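Translocator protein BipD (Burkholderia pseudomallei, PDB 2J9T) is required for invasion of epithelial cells and survival within host cells, and probably regulates secretion of BipB and BipC and their integration into the target membrane. Local coordinates at residues Arg58-Ile63 with Lys160-Ile165; Gly177-Ala182 with Pro236-Val241; Leu183-Ile188 with Lys230-Leu235. All coordinates share one frame; numbering follows the deposited sequence.

Contacts 2 and 3 share helix 177-189: its first turn meets 236-241 and its later part meets 230-235. Because 183-188 and 230-235 both fall between 177-182 and 236-241 in the chain, contact 3 is nested inside the loop that contact 2 closes. Their centres lie about 11 Å apart, and I180 CG2 packs against L235 CG at 4.1 Å. Contact 1 closes earlier in the chain, its centre about 13 Å from that of contact 2 and 16 Å from that of contact 3. It reaches the same helix where Y164 CB meets I180 CG1 at 3.9 Å and K160 CB meets L183 CD1 at 4.0 Å. A boric acid molecule touches all three contacts, but its exact pose is doubtful.

Contact 1 (Arg58-Ile63 with Lys160-Ile165); sequences RLPDRI and KLQDYI. With BO3 (boric acid), chain C.
L59 lays its CD2 methyl against the branched end of L161, the two side chains crossing at about a right angle, with L59 CD2 and L161 CD2 3.3 Å apart. The backbones are closest at this level, the CA atoms of L59 and Q162 lying 6.7 Å from each other. P60 buries more surface than any other residue here; its ring meets both Q162 and I165. Its CD atom meets Q162 CG at 3.7 Å, while P60 CB lies 3.7 Å from I165 CG2, the branch of I165 that is anti to the backbone N. Proline and isoleucine also cross nearly perpendicularly, so the ring meets the methyl group rather than running alongside the whole chain.

Q162 is extended beyond CG (chi2 -178°), which carries its amide past the proline toward the backbone of R58. There Q162 NE2 comes within 3.3 Å of R58 O, but at a poor angle for a hydrogen bond; the same nitrogen bonds instead to the carbonyls of M158 and R71. No hydrogen bond crosses between the segments, and most of the side-chain contacts are apolar. The backbone of 161-163 is held in 3-10 form, with D163 N bonded to K160 O at 2.9 Å and Y164 N to L161 O at 3.0 Å.

The helix 244-292 helps to bury this patch: N251 and F254 touch L59, and Y247 touches I165 while its hydroxyl bonds to P60 O. M173 of strand 172-175 packs on both P60 and I165. The contact thus joins the chain following helix 41-56 to the 3-10 turn after helix 121-160 and the start of strand 165-167, consistent with the docking of an N-terminal chaperone domain against the central coiled coil in type III secretion tip proteins.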
# COMPACT_ATOMS: atom_id res chain seq x y z
N ARG A 58 -8.67 -10.05 12.34
CA ARG A 58 -8.83 -9.98 13.78
C ARG A 58 -8.25 -11.19 14.49
O ARG A 58 -8.50 -12.33 14.11
CB ARG A 58 -10.30 -9.79 14.15
CG ARG A 58 -10.70 -10.52 15.41
CD ARG A 58 -12.17 -10.30 15.73
NE ARG A 58 -13.03 -10.89 14.71
CZ ARG A 58 -13.31 -12.19 14.64
NH1 ARG A 58 -12.80 -13.02 15.53
NH2 ARG A 58 -14.10 -12.64 13.68
N LEU A 59 -7.48 -10.93 15.54
CA LEU A 59 -6.84 -11.98 16.31
C LEU A 59 -7.86 -12.72 17.17
O LEU A 59 -8.91 -12.17 17.52
CB LEU A 59 -5.74 -11.39 17.21
CG LEU A 59 -4.50 -10.84 16.51
CD1 LEU A 59 -3.58 -10.15 17.51
CD2 LEU A 59 -3.76 -11.93 15.75
N PRO A 60 -7.55 -13.96 17.52
CA PRO A 60 -8.42 -14.75 18.39
C PRO A 60 -8.62 -14.02 19.72
O PRO A 60 -7.74 -13.30 20.18
CB PRO A 60 -7.63 -16.04 18.60
CG PRO A 60 -6.80 -16.18 17.38
CD PRO A 60 -6.45 -14.77 16.96
N ASP A 61 -9.78 -14.22 20.34
CA ASP A 61 -10.11 -13.55 21.60
C ASP A 61 -11.10 -14.38 22.40
O ASP A 61 -11.58 -15.42 21.94
CB ASP A 61 -10.69 -12.16 21.32
CG ASP A 61 -10.36 -11.16 22.40
OD1 ASP A 61 -9.46 -11.43 23.22
OD2 ASP A 61 -11.00 -10.08 22.41
N ARG A 62 -11.43 -13.92 23.61
CA ARG A 62 -12.40 -14.62 24.46
C ARG A 62 -13.55 -13.71 24.88
O ARG A 62 -13.33 -12.64 25.45
CB ARG A 62 -11.72 -15.20 25.70
CG ARG A 62 -10.97 -16.49 25.43
CD ARG A 62 -11.40 -17.60 26.38
NE ARG A 62 -10.52 -18.76 26.27
CZ ARG A 62 -10.50 -19.77 27.13
NH1 ARG A 62 -9.67 -20.78 26.95
NH2 ARG A 62 -11.33 -19.76 28.16
N ILE A 63 -14.76 -14.14 24.58
CA ILE A 63 -15.95 -13.37 24.92
C ILE A 63 -16.84 -14.19 25.84
O ILE A 63 -17.52 -15.12 25.39
CB ILE A 63 -16.69 -12.89 23.66
CG1 ILE A 63 -15.87 -11.82 22.93
CG2 ILE A 63 -18.06 -12.35 24.03
CD1 ILE A 63 -14.79 -12.39 22.04
N LYS A 160 -1.93 -16.43 9.38
CA LYS A 160 -1.18 -17.64 9.72
C LYS A 160 -0.92 -17.71 11.22
O LYS A 160 -1.06 -18.77 11.84
CB LYS A 160 0.14 -17.68 8.96
CG LYS A 160 0.05 -18.37 7.61
CD LYS A 160 0.92 -17.67 6.58
CE LYS A 160 1.42 -18.63 5.51
NZ LYS A 160 2.90 -18.57 5.36
N LEU A 161 -0.52 -16.58 11.80
CA LEU A 161 -0.19 -16.53 13.21
C LEU A 161 -1.31 -17.06 14.11
O LEU A 161 -1.07 -17.48 15.25
CB LEU A 161 0.25 -15.10 13.61
CG LEU A 161 -0.62 -14.16 14.46
CD1 LEU A 161 -0.07 -12.74 14.35
CD2 LEU A 161 -2.09 -14.19 14.06
N GLN A 162 -2.53 -17.07 13.58
CA GLN A 162 -3.69 -17.52 14.35
C GLN A 162 -3.69 -19.02 14.66
O GLN A 162 -4.43 -19.49 15.53
CB GLN A 162 -4.99 -17.11 13.66
CG GLN A 162 -5.16 -15.60 13.59
CD GLN A 162 -6.46 -15.20 12.96
OE1 GLN A 162 -7.47 -15.87 13.12
NE2 GLN A 162 -6.45 -14.07 12.25
N ASP A 163 -2.82 -19.76 13.98
CA ASP A 163 -2.69 -21.19 14.22
C ASP A 163 -1.88 -21.43 15.50
O ASP A 163 -1.86 -22.54 16.03
CB ASP A 163 -2.00 -21.88 13.04
CG ASP A 163 -2.79 -21.75 11.75
OD1 ASP A 163 -2.27 -22.18 10.69
OD2 ASP A 163 -3.92 -21.22 11.79
N TYR A 164 -1.22 -20.39 15.99
CA TYR A 164 -0.39 -20.50 17.18
C TYR A 164 -1.00 -19.80 18.39
O TYR A 164 -0.33 -19.58 19.39
CB TYR A 164 1.02 -19.96 16.90
CG TYR A 164 1.69 -20.60 15.71
CD1 TYR A 164 1.40 -20.18 14.42
CD2 TYR A 164 2.59 -21.64 15.86
CE1 TYR A 164 2.00 -20.77 13.31
CE2 TYR A 164 3.20 -22.24 14.76
CZ TYR A 164 2.90 -21.79 13.49
OH TYR A 164 3.50 -22.36 12.39
N ILE A 165 -2.28 -19.47 18.28
CA ILE A 165 -3.03 -18.86 19.39
C ILE A 165 -4.28 -19.69 19.61
O ILE A 165 -5.15 -19.75 18.75
CB ILE A 165 -3.39 -17.38 19.12
CG1 ILE A 165 -2.15 -16.50 19.13
CG2 ILE A 165 -4.40 -16.88 20.15
CD1 ILE A 165 -2.30 -15.24 18.33
B BO3 C . 3.06 -18.13 12.07
O1 BO3 C . 1.70 -18.44 11.84
O2 BO3 C . 4.03 -19.16 12.09
O3 BO3 C . 3.45 -16.78 12.24

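Contact 2 (Gly177-Ala182 with Pro236-Val241); sequences GGKIKA and PPDGTV. With BO3 (boric acid), chain C.
A type II beta turn, P237 to T240, leads into strand 240-243 at the edge of a three-stranded antiparallel sheet, and it presents a carboxylate to the first turn of helix 177-189. The carboxylate belongs to D238. Its OD1 accepts a hydrogen bond from K179 N at 2.9 Å, with an N-H...O angle of 152°; the donor comes to the syn side of the oxygen, 22° out of the carboxylate plane. G178 N lies 2.7 Å from the same D238 OD1. A negative group beside the amide nitrogens at this helix start would probably be favoured by the helix dipole.

Close approach of the backbones goes with the lack of side chains on the two glycines: the CA atoms of G177 and P236 are 4.7 Å apart, as are those of G178 and D238. Within the turn, G239 has a positive phi of 80°, as expected at the third position of type II. T240 OG1 donates to P237 O, alongside a weak T240 N to P237 O bond, and G239 N bonds to D176 OD1, just ahead of the helix.

K179 contributes through its aliphatic portion. Its ammonium turns aside to a long, weak ion pair with D176, leaving K179 NZ 5.6 Å from D238 OD2, whereas K179 CG lies 3.2 Å from that oxygen.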
# COMPACT_ATOMS: atom_id res chain seq x y z
N GLY A 177 4.60 -17.63 20.92
CA GLY A 177 5.25 -16.41 20.47
C GLY A 177 6.46 -16.64 19.58
O GLY A 177 6.70 -15.90 18.63
N GLY A 178 7.25 -17.66 19.91
CA GLY A 178 8.46 -17.98 19.16
C GLY A 178 8.18 -18.25 17.68
O GLY A 178 8.85 -17.70 16.80
N LYS A 179 7.19 -19.09 17.41
CA LYS A 179 6.82 -19.43 16.04
C LYS A 179 6.26 -18.21 15.29
O LYS A 179 6.51 -18.05 14.10
CB LYS A 179 5.82 -20.59 16.03
CG LYS A 179 6.30 -21.84 16.76
CD LYS A 179 5.75 -23.11 16.13
CE LYS A 179 5.23 -24.08 17.18
NZ LYS A 179 4.08 -24.90 16.69
N ILE A 180 5.52 -17.36 16.01
CA ILE A 180 4.96 -16.14 15.42
C ILE A 180 6.10 -15.14 15.16
O ILE A 180 6.15 -14.50 14.11
CB ILE A 180 3.87 -15.50 16.32
CG1 ILE A 180 2.70 -16.46 16.52
CG2 ILE A 180 3.38 -14.18 15.74
CD1 ILE A 180 1.59 -15.87 17.37
N LYS A 181 7.00 -15.02 16.13
CA LYS A 181 8.15 -14.12 16.02
C LYS A 181 8.96 -14.45 14.78
O LYS A 181 9.42 -13.55 14.07
CB LYS A 181 9.03 -14.24 17.28
CG LYS A 181 10.18 -13.26 17.33
CD LYS A 181 11.08 -13.53 18.52
CE LYS A 181 11.06 -12.36 19.50
NZ LYS A 181 12.11 -11.35 19.20
N ALA A 182 9.13 -15.74 14.51
CA ALA A 182 9.89 -16.20 13.35
C ALA A 182 9.24 -15.78 12.04
O ALA A 182 9.92 -15.48 11.06
CB ALA A 182 10.05 -17.71 13.39
N PRO A 236 5.83 -13.38 23.25
CA PRO A 236 6.42 -14.12 24.35
C PRO A 236 7.05 -15.38 23.76
O PRO A 236 6.93 -15.65 22.56
CB PRO A 236 5.20 -14.50 25.19
CG PRO A 236 4.08 -14.54 24.24
CD PRO A 236 4.36 -13.46 23.25
N PRO A 237 7.75 -16.14 24.60
CA PRO A 237 8.38 -17.37 24.13
C PRO A 237 7.31 -18.41 23.80
O PRO A 237 6.14 -18.26 24.19
CB PRO A 237 9.21 -17.82 25.34
CG PRO A 237 8.60 -17.13 26.51
CD PRO A 237 8.10 -15.83 25.99
N ASP A 238 7.69 -19.45 23.06
CA ASP A 238 6.76 -20.51 22.70
C ASP A 238 6.25 -21.20 23.96
O ASP A 238 6.95 -21.25 24.98
CB ASP A 238 7.46 -21.54 21.80
CG ASP A 238 7.32 -21.22 20.32
OD1 ASP A 238 6.58 -20.28 19.98
OD2 ASP A 238 7.95 -21.93 19.50
N GLY A 239 5.03 -21.73 23.91
CA GLY A 239 4.45 -22.44 25.04
C GLY A 239 3.88 -21.53 26.12
O GLY A 239 3.35 -22.01 27.13
N THR A 240 3.97 -20.22 25.91
CA THR A 240 3.45 -19.24 26.86
C THR A 240 1.94 -19.39 27.00
O THR A 240 1.23 -19.55 26.00
CB THR A 240 3.81 -17.80 26.43
OG1 THR A 240 5.23 -17.62 26.45
CG2 THR A 240 3.17 -16.78 27.37
N VAL A 241 1.44 -19.30 28.23
CA VAL A 241 0.00 -19.33 28.48
C VAL A 241 -0.39 -18.15 29.35
O VAL A 241 0.13 -17.97 30.45
CB VAL A 241 -0.49 -20.69 29.05
CG1 VAL A 241 0.56 -21.76 28.88
CG2 VAL A 241 -0.92 -20.56 30.49
B BO3 C . 3.06 -18.13 12.07
O1 BO3 C . 1.70 -18.44 11.84
O2 BO3 C . 4.03 -19.16 12.09
O3 BO3 C . 3.45 -16.78 12.24

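Contact 3 (Leu183-Ile188 with Lys230-Leu235); sequences LIQQVI and KMRDSL. With BO3 (boric acid), chain C.
I184 and R232 form the dense part of the contact, where their backbones draw closest, with CA atoms 6.0 Å apart. The CG2 branch of I184 lies on the aliphatic root of R232, I184 CG2 to R232 CB being 3.4 Å. The other arm reaches away from it, and I184 CD1 meets L235 CD2 tip to tip at 3.6 Å. W250 of helix 244-292 and I180 also touch L235.

Toward the more open side the contact becomes polar. R232 starts with CG anti to the backbone N (chi1 166°) and then bends, bringing its guanidinium alongside the Q185 amide, the two planes only 26° apart. R232 NE and R232 NH1 both donate to Q185 OE1, each at 3.1 Å with an angle of 140°, a side-on grip on one oxygen. The amide is held further by Q185 NE2, which bonds to D189. R232 NH2 forms a salt bridge at 2.8 Å with OD1 of D233, an exposed residue, which should limit rotation of the guanidinium.

Apolar seam and polar bridge together join the C-terminal end of helix 226-232, and the loop that follows it, to helix 177-189 within the type III secretion tip protein family region, beside the long helix 244-292.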
# COMPACT_ATOMS: atom_id res chain seq x y z
N LEU A 183 7.91 -15.76 12.03
CA LEU A 183 7.18 -15.38 10.83
C LEU A 183 7.22 -13.87 10.60
O LEU A 183 7.34 -13.41 9.46
CB LEU A 183 5.73 -15.87 10.90
CG LEU A 183 5.10 -16.24 9.56
CD1 LEU A 183 3.61 -15.88 9.54
CD2 LEU A 183 5.84 -15.58 8.38
N ILE A 184 7.14 -13.09 11.68
CA ILE A 184 7.21 -11.65 11.56
C ILE A 184 8.61 -11.26 11.09
O ILE A 184 8.78 -10.35 10.27
CB ILE A 184 6.84 -10.93 12.87
CG1 ILE A 184 5.32 -10.94 13.07
CG2 ILE A 184 7.33 -9.50 12.85
CD1 ILE A 184 4.91 -10.87 14.51
N GLN A 185 9.62 -11.96 11.60
CA GLN A 185 11.00 -11.71 11.22
C GLN A 185 11.21 -11.99 9.73
O GLN A 185 12.00 -11.32 9.06
CB GLN A 185 11.96 -12.57 12.04
CG GLN A 185 13.43 -12.30 11.78
CD GLN A 185 13.79 -10.83 11.94
OE1 GLN A 185 13.66 -10.27 13.02
NE2 GLN A 185 14.22 -10.21 10.85
N GLN A 186 10.49 -12.98 9.22
CA GLN A 186 10.57 -13.34 7.81
C GLN A 186 10.02 -12.22 6.94
O GLN A 186 10.61 -11.85 5.93
CB GLN A 186 9.82 -14.65 7.55
CG GLN A 186 9.55 -14.93 6.07
CD GLN A 186 9.84 -16.37 5.69
OE1 GLN A 186 9.73 -17.28 6.52
NE2 GLN A 186 10.22 -16.59 4.44
N VAL A 187 8.88 -11.66 7.36
CA VAL A 187 8.26 -10.56 6.63
C VAL A 187 9.22 -9.38 6.57
O VAL A 187 9.31 -8.69 5.55
CB VAL A 187 6.92 -10.15 7.26
CG1 VAL A 187 6.41 -8.87 6.63
CG2 VAL A 187 5.90 -11.26 7.11
N ILE A 188 9.93 -9.15 7.68
CA ILE A 188 10.91 -8.06 7.76
C ILE A 188 12.07 -8.32 6.79
O ILE A 188 12.49 -7.42 6.06
CB ILE A 188 11.44 -7.89 9.19
CG1 ILE A 188 10.33 -7.43 10.14
CG2 ILE A 188 12.60 -6.92 9.21
CD1 ILE A 188 10.72 -7.49 11.61
N LYS A 230 8.21 -3.58 16.49
CA LYS A 230 7.44 -3.46 17.72
C LYS A 230 6.57 -4.70 17.92
O LYS A 230 6.50 -5.25 19.01
CB LYS A 230 6.57 -2.20 17.69
CG LYS A 230 7.35 -0.91 17.89
CD LYS A 230 7.24 -0.42 19.32
CE LYS A 230 7.44 1.08 19.42
NZ LYS A 230 8.49 1.57 18.47
N MET A 231 5.94 -5.15 16.83
CA MET A 231 5.09 -6.34 16.88
C MET A 231 5.89 -7.58 17.23
O MET A 231 5.49 -8.38 18.07
CB MET A 231 4.38 -6.54 15.54
CG MET A 231 3.31 -5.51 15.23
SD MET A 231 2.63 -5.73 13.57
CE MET A 231 0.88 -5.84 13.93
N ARG A 232 7.03 -7.74 16.56
CA ARG A 232 7.92 -8.88 16.78
C ARG A 232 8.48 -8.90 18.19
O ARG A 232 8.60 -9.95 18.81
CB ARG A 232 9.06 -8.85 15.76
CG ARG A 232 10.22 -9.78 16.07
CD ARG A 232 11.45 -9.00 16.51
NE ARG A 232 12.32 -8.69 15.39
CZ ARG A 232 13.19 -7.68 15.37
NH1 ARG A 232 13.94 -7.48 14.31
NH2 ARG A 232 13.29 -6.88 16.42
N ASP A 233 8.83 -7.72 18.70
CA ASP A 233 9.42 -7.58 20.03
C ASP A 233 8.41 -7.73 21.16
O ASP A 233 8.78 -7.73 22.34
CB ASP A 233 10.14 -6.23 20.15
CG ASP A 233 11.49 -6.21 19.45
OD1 ASP A 233 11.86 -7.23 18.82
OD2 ASP A 233 12.19 -5.18 19.54
N SER A 234 7.13 -7.84 20.81
CA SER A 234 6.06 -7.94 21.81
C SER A 234 5.72 -9.39 22.18
O SER A 234 5.14 -9.65 23.22
CB SER A 234 4.79 -7.23 21.32
OG SER A 234 4.14 -7.97 20.29
N LEU A 235 6.07 -10.31 21.29
CA LEU A 235 5.76 -11.72 21.48
C LEU A 235 6.47 -12.36 22.67
O LEU A 235 7.57 -11.96 23.05
CB LEU A 235 6.08 -12.50 20.20
CG LEU A 235 5.09 -12.42 19.05
CD1 LEU A 235 3.70 -12.12 19.57
CD2 LEU A 235 5.53 -11.38 18.04
B BO3 C . 3.06 -18.13 12.07
O1 BO3 C . 1.70 -18.44 11.84
O2 BO3 C . 4.03 -19.16 12.09
O3 BO3 C . 3.45 -16.78 12.24